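Local structure of transcriptional regulator, BadM/Rrf2 family (Thermincola potens, 4CIC) at residues A[75-81]-A[128-134]; A[27-32]-A[66-70]. The protein probably binds DNA as a transcription factor of the Rrf2 family, acting as an IscR-type regulator of iron-sulfur cluster biogenesis. The protein carries 3 engineered substitutions. All blocks are in the same frame, centred on the assembly; numbering follows the deposited sequence.

Interaction 1 (A[75-81]-A[128-134]); sequences PRDIKVG and LDSITLA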
ATOM      1  N   PRO A  75      14.424  12.258 -16.886  1.00 20.28           N
ATOM      2  CA  PRO A  75      13.908  11.887 -15.564  1.00 15.87           C
ATOM      3  C   PRO A  75      12.729  12.747 -15.108  1.00 18.96           C
ATOM      4  O   PRO A  75      11.834  12.216 -14.405  1.00 19.62           O
ATOM      5  CB  PRO A  75      15.121  12.072 -14.638  1.00 20.02           C
ATOM      6  CG  PRO A  75      16.342  11.815 -15.586  1.00 19.10           C
ATOM      7  CD  PRO A  75      15.896  12.381 -16.907  1.00 21.35           C
ATOM      8  N   ARG A  76      12.685  14.012 -15.498  1.00 20.11           N
ATOM      9  CA  ARG A  76      11.576  14.889 -15.090  1.00 21.29           C
ATOM     10  C   ARG A  76      10.238  14.474 -15.712  1.00 26.62           C
ATOM     11  O   ARG A  76       9.172  14.876 -15.227  1.00 26.00           O
ATOM     12  CB  ARG A  76      11.878  16.352 -15.423  1.00 20.49           C
ATOM     13  CG  ARG A  76      11.969  16.620 -16.914  1.00 22.42           C
ATOM     14  CD  ARG A  76      12.609  17.982 -17.226  1.00 24.03           C
ATOM     15  NE  ARG A  76      12.624  18.175 -18.676  1.00 33.39           N
ATOM     16  CZ  ARG A  76      11.684  18.836 -19.344  1.00 38.96           C
ATOM     17  NH1 ARG A  76      10.676  19.396 -18.688  1.00 41.74           N
ATOM     18  NH2 ARG A  76      11.758  18.947 -20.662  1.00 40.25           N
ATOM     19  N   ASP A  77      10.300  13.674 -16.776  1.00 22.70           N
ATOM     20  CA  ASP A  77       9.097  13.187 -17.462  1.00 23.54           C
ATOM     21  C   ASP A  77       8.768  11.728 -17.120  1.00 23.39           C
ATOM     22  O   ASP A  77       7.986  11.089 -17.823  1.00 27.76           O
ATOM     23  CB  ASP A  77       9.252  13.325 -18.979  1.00 26.39           C
ATOM     24  CG  ASP A  77       9.342  14.787 -19.425  1.00 46.31           C
ATOM     25  OD1 ASP A  77       8.619  15.632 -18.844  1.00 40.16           O
ATOM     26  OD2 ASP A  77      10.134  15.096 -20.346  1.00 50.59           O
ATOM     27  N   ILE A  78       9.386  11.192 -16.074  1.00 19.72           N
ATOM     28  CA  ILE A  78       9.042   9.838 -15.631  1.00 19.08           C
ATOM     29  C   ILE A  78       8.615   9.884 -14.173  1.00 23.80           C
ATOM     30  O   ILE A  78       9.447  10.095 -13.291  1.00 20.85           O
ATOM     31  CB  ILE A  78      10.240   8.847 -15.800  1.00 18.78           C
ATOM     32  CG1 ILE A  78      10.676   8.803 -17.260  1.00 18.64           C
ATOM     33  CG2 ILE A  78       9.829   7.443 -15.315  1.00 19.67           C
ATOM     34  CD1 ILE A  78      11.969   8.028 -17.501  1.00 23.63           C
ATOM     35  N   LYS A  79       7.321   9.662 -13.912  1.00 21.90           N
ATOM     36  CA  LYS A  79       6.829   9.534 -12.540  1.00 21.61           C
ATOM     37  C   LYS A  79       7.101   8.131 -12.009  1.00 18.83           C
ATOM     38  O   LYS A  79       7.113   7.175 -12.768  1.00 19.73           O
ATOM     39  CB  LYS A  79       5.307   9.780 -12.473  1.00 19.78           C
ATOM     40  CG  LYS A  79       4.893  11.161 -12.907  1.00 24.85           C
ATOM     41  CD  LYS A  79       3.399  11.252 -13.095  1.00 28.62           C
ATOM     42  CE  LYS A  79       3.001  12.641 -13.565  1.00 31.04           C
ATOM     43  NZ  LYS A  79       1.513  12.763 -13.696  1.00 41.33           N
ATOM     44  N   VAL A  80       7.321   7.997 -10.705  1.00 19.89           N
ATOM     45  CA  VAL A  80       7.509   6.671 -10.137  1.00 18.34           C
ATOM     46  C   VAL A  80       6.269   5.826 -10.441  1.00 17.68           C
ATOM     47  O   VAL A  80       6.366   4.636 -10.744  1.00 20.63           O
ATOM     48  CB  VAL A  80       7.776   6.725  -8.623  1.00 20.01           C
ATOM     49  CG1 VAL A  80       7.861   5.329  -8.063  1.00 19.97           C
ATOM     50  CG2 VAL A  80       9.098   7.455  -8.371  1.00 25.22           C
ATOM     51  N   GLY A  81       5.106   6.448 -10.356  1.00 21.98           N
ATOM     52  CA  GLY A  81       3.872   5.756 -10.687  1.00 21.02           C
ATOM     53  C   GLY A  81       3.799   5.206 -12.109  1.00 24.40           C
ATOM     54  O   GLY A  81       3.146   4.183 -12.341  1.00 23.03           O
ATOM     55  N   LEU A 128       2.828   8.402  -5.572  1.00 20.45           N
ATOM     56  CA  LEU A 128       3.759   7.918  -6.603  1.00 20.78           C
ATOM     57  C   LEU A 128       3.699   8.750  -7.880  1.00 22.80           C
ATOM     58  O   LEU A 128       4.656   8.783  -8.666  1.00 22.08           O
ATOM     59  CB  LEU A 128       3.556   6.440  -6.907  1.00 19.93           C
ATOM     60  CG  LEU A 128       3.801   5.507  -5.704  1.00 18.18           C
ATOM     61  CD1 LEU A 128       3.533   4.080  -6.081  1.00 27.24           C
ATOM     62  CD2 LEU A 128       5.234   5.681  -5.203  1.00 23.29           C
ATOM     63  N   ASP A 129       2.586   9.438  -8.092  1.00 20.06           N
ATOM     64  CA  ASP A 129       2.511  10.334  -9.240  1.00 25.25           C
ATOM     65  C   ASP A 129       3.131  11.691  -8.929  1.00 25.66           C
ATOM     66  O   ASP A 129       3.370  12.484  -9.832  1.00 34.13           O
ATOM     67  CB  ASP A 129       1.058  10.493  -9.697  1.00 37.37           C
ATOM     68  CG  ASP A 129       0.580   9.314 -10.525  1.00 45.16           C
ATOM     69  OD1 ASP A 129       1.431   8.482 -10.932  1.00 39.12           O
ATOM     70  OD2 ASP A 129      -0.639   9.235 -10.790  1.00 47.49           O
ATOM     71  N   SER A 130       3.391  11.955  -7.652  1.00 23.36           N
ATOM     72  CA  SER A 130       3.903  13.257  -7.240  1.00 24.69           C
ATOM     73  C   SER A 130       5.418  13.282  -7.241  1.00 24.66           C
ATOM     74  O   SER A 130       6.016  14.329  -7.016  1.00 26.90           O
ATOM     75  CB  SER A 130       3.402  13.616  -5.842  1.00 35.05           C
ATOM     76  OG  SER A 130       4.107  12.886  -4.850  1.00 37.18           O
ATOM     77  N   ILE A 131       6.034  12.127  -7.486  1.00 21.24           N
ATOM     78  CA  ILE A 131       7.500  12.025  -7.434  1.00 20.11           C
ATOM     79  C   ILE A 131       8.027  11.599  -8.788  1.00 19.40           C
ATOM     80  O   ILE A 131       7.614  10.573  -9.323  1.00 21.54           O
ATOM     81  CB  ILE A 131       7.930  10.967  -6.387  1.00 24.49           C
ATOM     82  CG1 ILE A 131       7.462  11.392  -4.994  1.00 23.95           C
ATOM     83  CG2 ILE A 131       9.444  10.761  -6.389  1.00 22.67           C
ATOM     84  CD1 ILE A 131       7.461  10.259  -3.972  1.00 27.40           C
ATOM     85  N   THR A 132       8.964  12.362  -9.349  1.00 19.08           N
ATOM     86  CA  THR A 132       9.573  11.939 -10.593  1.00 21.40           C
ATOM     87  C   THR A 132      10.996  11.460 -10.339  1.00 20.92           C
ATOM     88  O   THR A 132      11.548  11.657  -9.254  1.00 17.80           O
ATOM     89  CB  THR A 132       9.689  13.084 -11.624  1.00 20.18           C
ATOM     90  OG1 THR A 132      10.571  14.089 -11.116  1.00 23.34           O
ATOM     91  CG2 THR A 132       8.326  13.697 -11.910  1.00 24.29           C
ATOM     92  N   LEU A 133      11.594  10.838 -11.341  1.00 18.92           N
ATOM     93  CA  LEU A 133      13.004  10.479 -11.228  1.00 17.14           C
ATOM     94  C   LEU A 133      13.876  11.720 -11.029  1.00 18.91           C
ATOM     95  O   LEU A 133      14.863  11.655 -10.310  1.00 19.26           O
ATOM     96  CB  LEU A 133      13.455   9.632 -12.411  1.00 18.61           C
ATOM     97  CG  LEU A 133      12.832   8.234 -12.585  1.00 16.57           C
ATOM     98  CD1 LEU A 133      13.439   7.545 -13.826  1.00 19.07           C
ATOM     99  CD2 LEU A 133      13.078   7.389 -11.339  1.00 18.80           C
ATOM    100  N   ALA A 134      13.480  12.865 -11.580  1.00 17.84           N
ATOM    101  CA  ALA A 134      14.258  14.086 -11.317  1.00 20.72           C
ATOM    102  C   ALA A 134      14.174  14.486  -9.842  1.00 19.93           C
ATOM    103  O   ALA A 134      15.156  14.949  -9.258  1.00 21.29           O
ATOM    104  CB  ALA A 134      13.802  15.237 -12.203  1.00 21.12           C
TER

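Interaction 2 (A[27-32]-A[66-70]); sequences EGPVSL and QGGYI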
ATOM      1  N   GLU A  27      25.656  11.113 -18.469  1.00 23.01           N
ATOM      2  CA  GLU A  27      26.927  10.525 -18.870  1.00 28.69           C
ATOM      3  C   GLU A  27      26.771   9.566 -20.034  1.00 28.53           C
ATOM      4  O   GLU A  27      27.721   9.328 -20.772  1.00 29.67           O
ATOM      5  CB  GLU A  27      27.576   9.825 -17.684  1.00 34.37           C
ATOM      6  CG  GLU A  27      28.129  10.799 -16.657  1.00 51.65           C
ATOM      7  CD  GLU A  27      28.913  10.105 -15.562  1.00 69.85           C
ATOM      8  OE1 GLU A  27      28.752   8.875 -15.397  1.00 63.47           O
ATOM      9  OE2 GLU A  27      29.699  10.791 -14.874  1.00 81.80           O
ATOM     10  N   GLY A  28      25.576   9.009 -20.197  1.00 26.89           N
ATOM     11  CA  GLY A  28      25.314   8.112 -21.308  1.00 24.36           C
ATOM     12  C   GLY A  28      25.043   6.675 -20.899  1.00 27.83           C
ATOM     13  O   GLY A  28      24.864   6.375 -19.721  1.00 24.60           O
ATOM     14  N   PRO A  29      25.002   5.771 -21.881  1.00 24.36           N
ATOM     15  CA  PRO A  29      24.678   4.354 -21.674  1.00 23.31           C
ATOM     16  C   PRO A  29      25.530   3.615 -20.675  1.00 27.78           C
ATOM     17  O   PRO A  29      26.738   3.826 -20.606  1.00 26.54           O
ATOM     18  CB  PRO A  29      24.882   3.735 -23.064  1.00 30.16           C
ATOM     19  CG  PRO A  29      25.613   4.757 -23.850  1.00 30.55           C
ATOM     20  CD  PRO A  29      25.232   6.074 -23.303  1.00 30.81           C
ATOM     21  N   VAL A  30      24.884   2.749 -19.891  1.00 20.68           N
ATOM     22  CA  VAL A  30      25.607   1.861 -18.996  1.00 22.41           C
ATOM     23  C   VAL A  30      25.158   0.425 -19.227  1.00 30.13           C
ATOM     24  O   VAL A  30      24.076   0.174 -19.752  1.00 27.33           O
ATOM     25  CB  VAL A  30      25.414   2.249 -17.520  1.00 23.01           C
ATOM     26  CG1 VAL A  30      26.020   3.625 -17.258  1.00 27.51           C
ATOM     27  CG2 VAL A  30      23.922   2.233 -17.154  1.00 24.84           C
ATOM     28  N   SER A  31      26.000  -0.524 -18.846  1.00 27.01           N
ATOM     29  CA  SER A  31      25.670  -1.922 -19.045  1.00 27.87           C
ATOM     30  C   SER A  31      24.715  -2.408 -17.963  1.00 29.08           C
ATOM     31  O   SER A  31      24.691  -1.867 -16.852  1.00 30.90           O
ATOM     32  CB  SER A  31      26.935  -2.771 -19.018  1.00 34.72           C
ATOM     33  OG  SER A  31      27.525  -2.749 -17.732  1.00 32.92           O
ATOM     34  N   LEU A  32      23.935  -3.438 -18.272  1.00 33.80           N
ATOM     35  CA  LEU A  32      23.081  -4.036 -17.253  1.00 38.92           C
ATOM     36  C   LEU A  32      23.908  -4.609 -16.107  1.00 26.86           C
ATOM     37  O   LEU A  32      23.518  -4.511 -14.950  1.00 25.15           O
ATOM     38  CB  LEU A  32      22.161  -5.108 -17.841  1.00 41.35           C
ATOM     39  CG  LEU A  32      20.998  -4.550 -18.661  1.00 48.20           C
ATOM     40  CD1 LEU A  32      19.906  -5.596 -18.837  1.00 49.33           C
ATOM     41  CD2 LEU A  32      20.443  -3.285 -18.009  1.00 46.72           C
ATOM     42  N   GLN A  66      30.810   2.164 -25.528  1.00100.23           N
ATOM     43  CA  GLN A  66      29.944   2.330 -24.374  1.00 98.37           C
ATOM     44  C   GLN A  66      28.543   2.223 -24.958  1.00 90.63           C
ATOM     45  O   GLN A  66      27.875   3.220 -25.225  1.00 94.18           O
ATOM     46  CB  GLN A  66      30.158   3.669 -23.650  1.00102.06           C
ATOM     47  CG  GLN A  66      29.035   4.022 -22.659  1.00100.22           C
ATOM     48  CD  GLN A  66      29.521   4.629 -21.360  1.00100.17           C
ATOM     49  OE1 GLN A  66      29.102   5.722 -20.977  1.00 94.55           O
ATOM     50  NE2 GLN A  66      30.383   3.906 -20.655  1.00104.35           N
ATOM     51  N   GLY A  67      28.138   0.991 -25.234  1.00 79.70           N
ATOM     52  CA  GLY A  67      26.770   0.710 -25.601  1.00 64.71           C
ATOM     53  C   GLY A  67      26.091   0.442 -24.283  1.00 53.80           C
ATOM     54  O   GLY A  67      26.660   0.718 -23.225  1.00 58.29           O
ATOM     55  N   GLY A  68      24.888  -0.110 -24.322  1.00 43.29           N
ATOM     56  CA  GLY A  68      24.183  -0.369 -23.088  1.00 37.22           C
ATOM     57  C   GLY A  68      22.834   0.305 -23.077  1.00 32.54           C
ATOM     58  O   GLY A  68      22.232   0.502 -24.128  1.00 37.04           O
ATOM     59  N   TYR A  69      22.361   0.664 -21.887  1.00 26.72           N
ATOM     60  CA  TYR A  69      20.994   1.160 -21.741  1.00 25.92           C
ATOM     61  C   TYR A  69      20.975   2.584 -21.221  1.00 24.55           C
ATOM     62  O   TYR A  69      21.834   2.960 -20.425  1.00 22.70           O
ATOM     63  CB  TYR A  69      20.209   0.252 -20.782  1.00 25.37           C
ATOM     64  CG  TYR A  69      19.885  -1.085 -21.414  1.00 33.34           C
ATOM     65  CD1 TYR A  69      20.774  -2.151 -21.336  1.00 45.53           C
ATOM     66  CD2 TYR A  69      18.712  -1.262 -22.136  1.00 45.57           C
ATOM     67  CE1 TYR A  69      20.486  -3.366 -21.941  1.00 47.71           C
ATOM     68  CE2 TYR A  69      18.418  -2.469 -22.738  1.00 49.11           C
ATOM     69  CZ  TYR A  69      19.304  -3.516 -22.634  1.00 51.02           C
ATOM     70  OH  TYR A  69      18.997  -4.716 -23.234  1.00 60.96           O
ATOM     71  N   ILE A  70      19.982   3.361 -21.665  1.00 21.08           N
ATOM     72  CA  ILE A  70      19.739   4.713 -21.148  1.00 21.93           C
ATOM     73  C   ILE A  70      18.242   4.920 -20.977  1.00 26.48           C
ATOM     74  O   ILE A  70      17.448   4.200 -21.578  1.00 23.75           O
ATOM     75  CB  ILE A  70      20.258   5.838 -22.092  1.00 25.37           C
ATOM     76  CG1 ILE A  70      19.653   5.704 -23.487  1.00 23.68           C
ATOM     77  CG2 ILE A  70      21.724   5.785 -22.182  1.00 30.47           C
ATOM     78  CD1 ILE A  70      19.915   6.898 -24.384  1.00 37.77           C
TER
HETATM   79  O   HOH W   1      22.406   5.300 -18.731  1.00 22.44           O

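Interaction 1 (A[75-81]-A[128-134])
Two helix starts meet backbone to backbone in this Rrf2-family fold: an isolated beta bridge between K79 and T132, the N-cap residues of helices 80-87 and 133-143, ties 75-81 to the turn after the long helix 112-129. L128, near the end of that helix, gives its O to G81 N (2.9 Å), and its CD2 lies 3.9 Å from V80 CG1. D129 OD1 sits 3.7 Å from G81 CA, where the CB of any larger residue would collide with it, while D129 OD2 forms a salt bridge with R85, a residue of the sodium site. K79 stretches its aliphatic part past this turn, bringing CD within 3.5 Å of D129 O. At I131 the chain turns back to the bridge: V80 N donates to I131 O (2.9 Å, nearly straight). V80 CG2 touches I131 CG2 at 3.9 Å. The I131 side chain also packs on V116 of the second subunit, as L128 does on V120 of that subunit. T132 CA approaches K79 CA to 4.1 Å and makes a CA-H...O contact with I78 O. T132 OG1 caps a backbone N of the following helix, and D135 OD2 accepts from T132 N, consistent with a capping box. L133 N then donates to I78 O (3.0 Å), and its side chain rests on P75 and I78. At A134 the backbone bond is weak, N to P75 O at 3.3 Å, and A134 CB packs 3.7 Å from R76 CA.

Interaction 2 (A[27-32]-A[66-70])
V30 and Y69 form an antiparallel hydrogen-bonded pair: Y69 N donates to V30 O (2.8 Å) and V30 N to Y69 O (3.1 Å), both nearly linear. Y69 O takes a further bond from a water that also donates to G28 O, each 2.9 Å away, and CA-H...O contacts of P29 CA with Y69 O and G68 CA with V30 O (both 3.4 Å) flank the two hydrogen bonds. G68 has to be glycine here: in its backbone conformation (phi 123°, psi -151°) a CB would jam against the carbonyl O of G67, and it would also run into V30 O. The bridge attaches the loop before helix 32-39 to strand 68-71, which pairs with 59-62 in the two-stranded wing of the winged helix-turn-helix domain. Beyond it, L32 CG lies 3.5 Å from Y69 CE1, with I50 of helix 43-55 touching both side chains. Across the junction the P29 ring is held between I70 and Q66: P29 CD is 3.7 Å from I70 CG2, and P29 CG is 3.7 Å from CG of the poorly ordered Q66.

Along the chain, interaction 2 closes before interaction 1 opens, and strand 68-71 of interaction 2 is the element before helix 80-87 of interaction 1. Their centres lie 21 Å apart and their nearest atoms about 8 Å, without touching. Helix 9-23 relates them: side chains of interaction 1 pack on it, and the loop that follows it supplies segment 27-32. Interaction 2 lies at the surface, joining the helix-turn-helix part to its wing, the region expected to meet DNA. Interaction 1 is deeper and sits beside the second subunit, at the C-terminal end of helix 112-129, where it ties the start of helix 80-87 to the turn between helices 112-129 and 133-143.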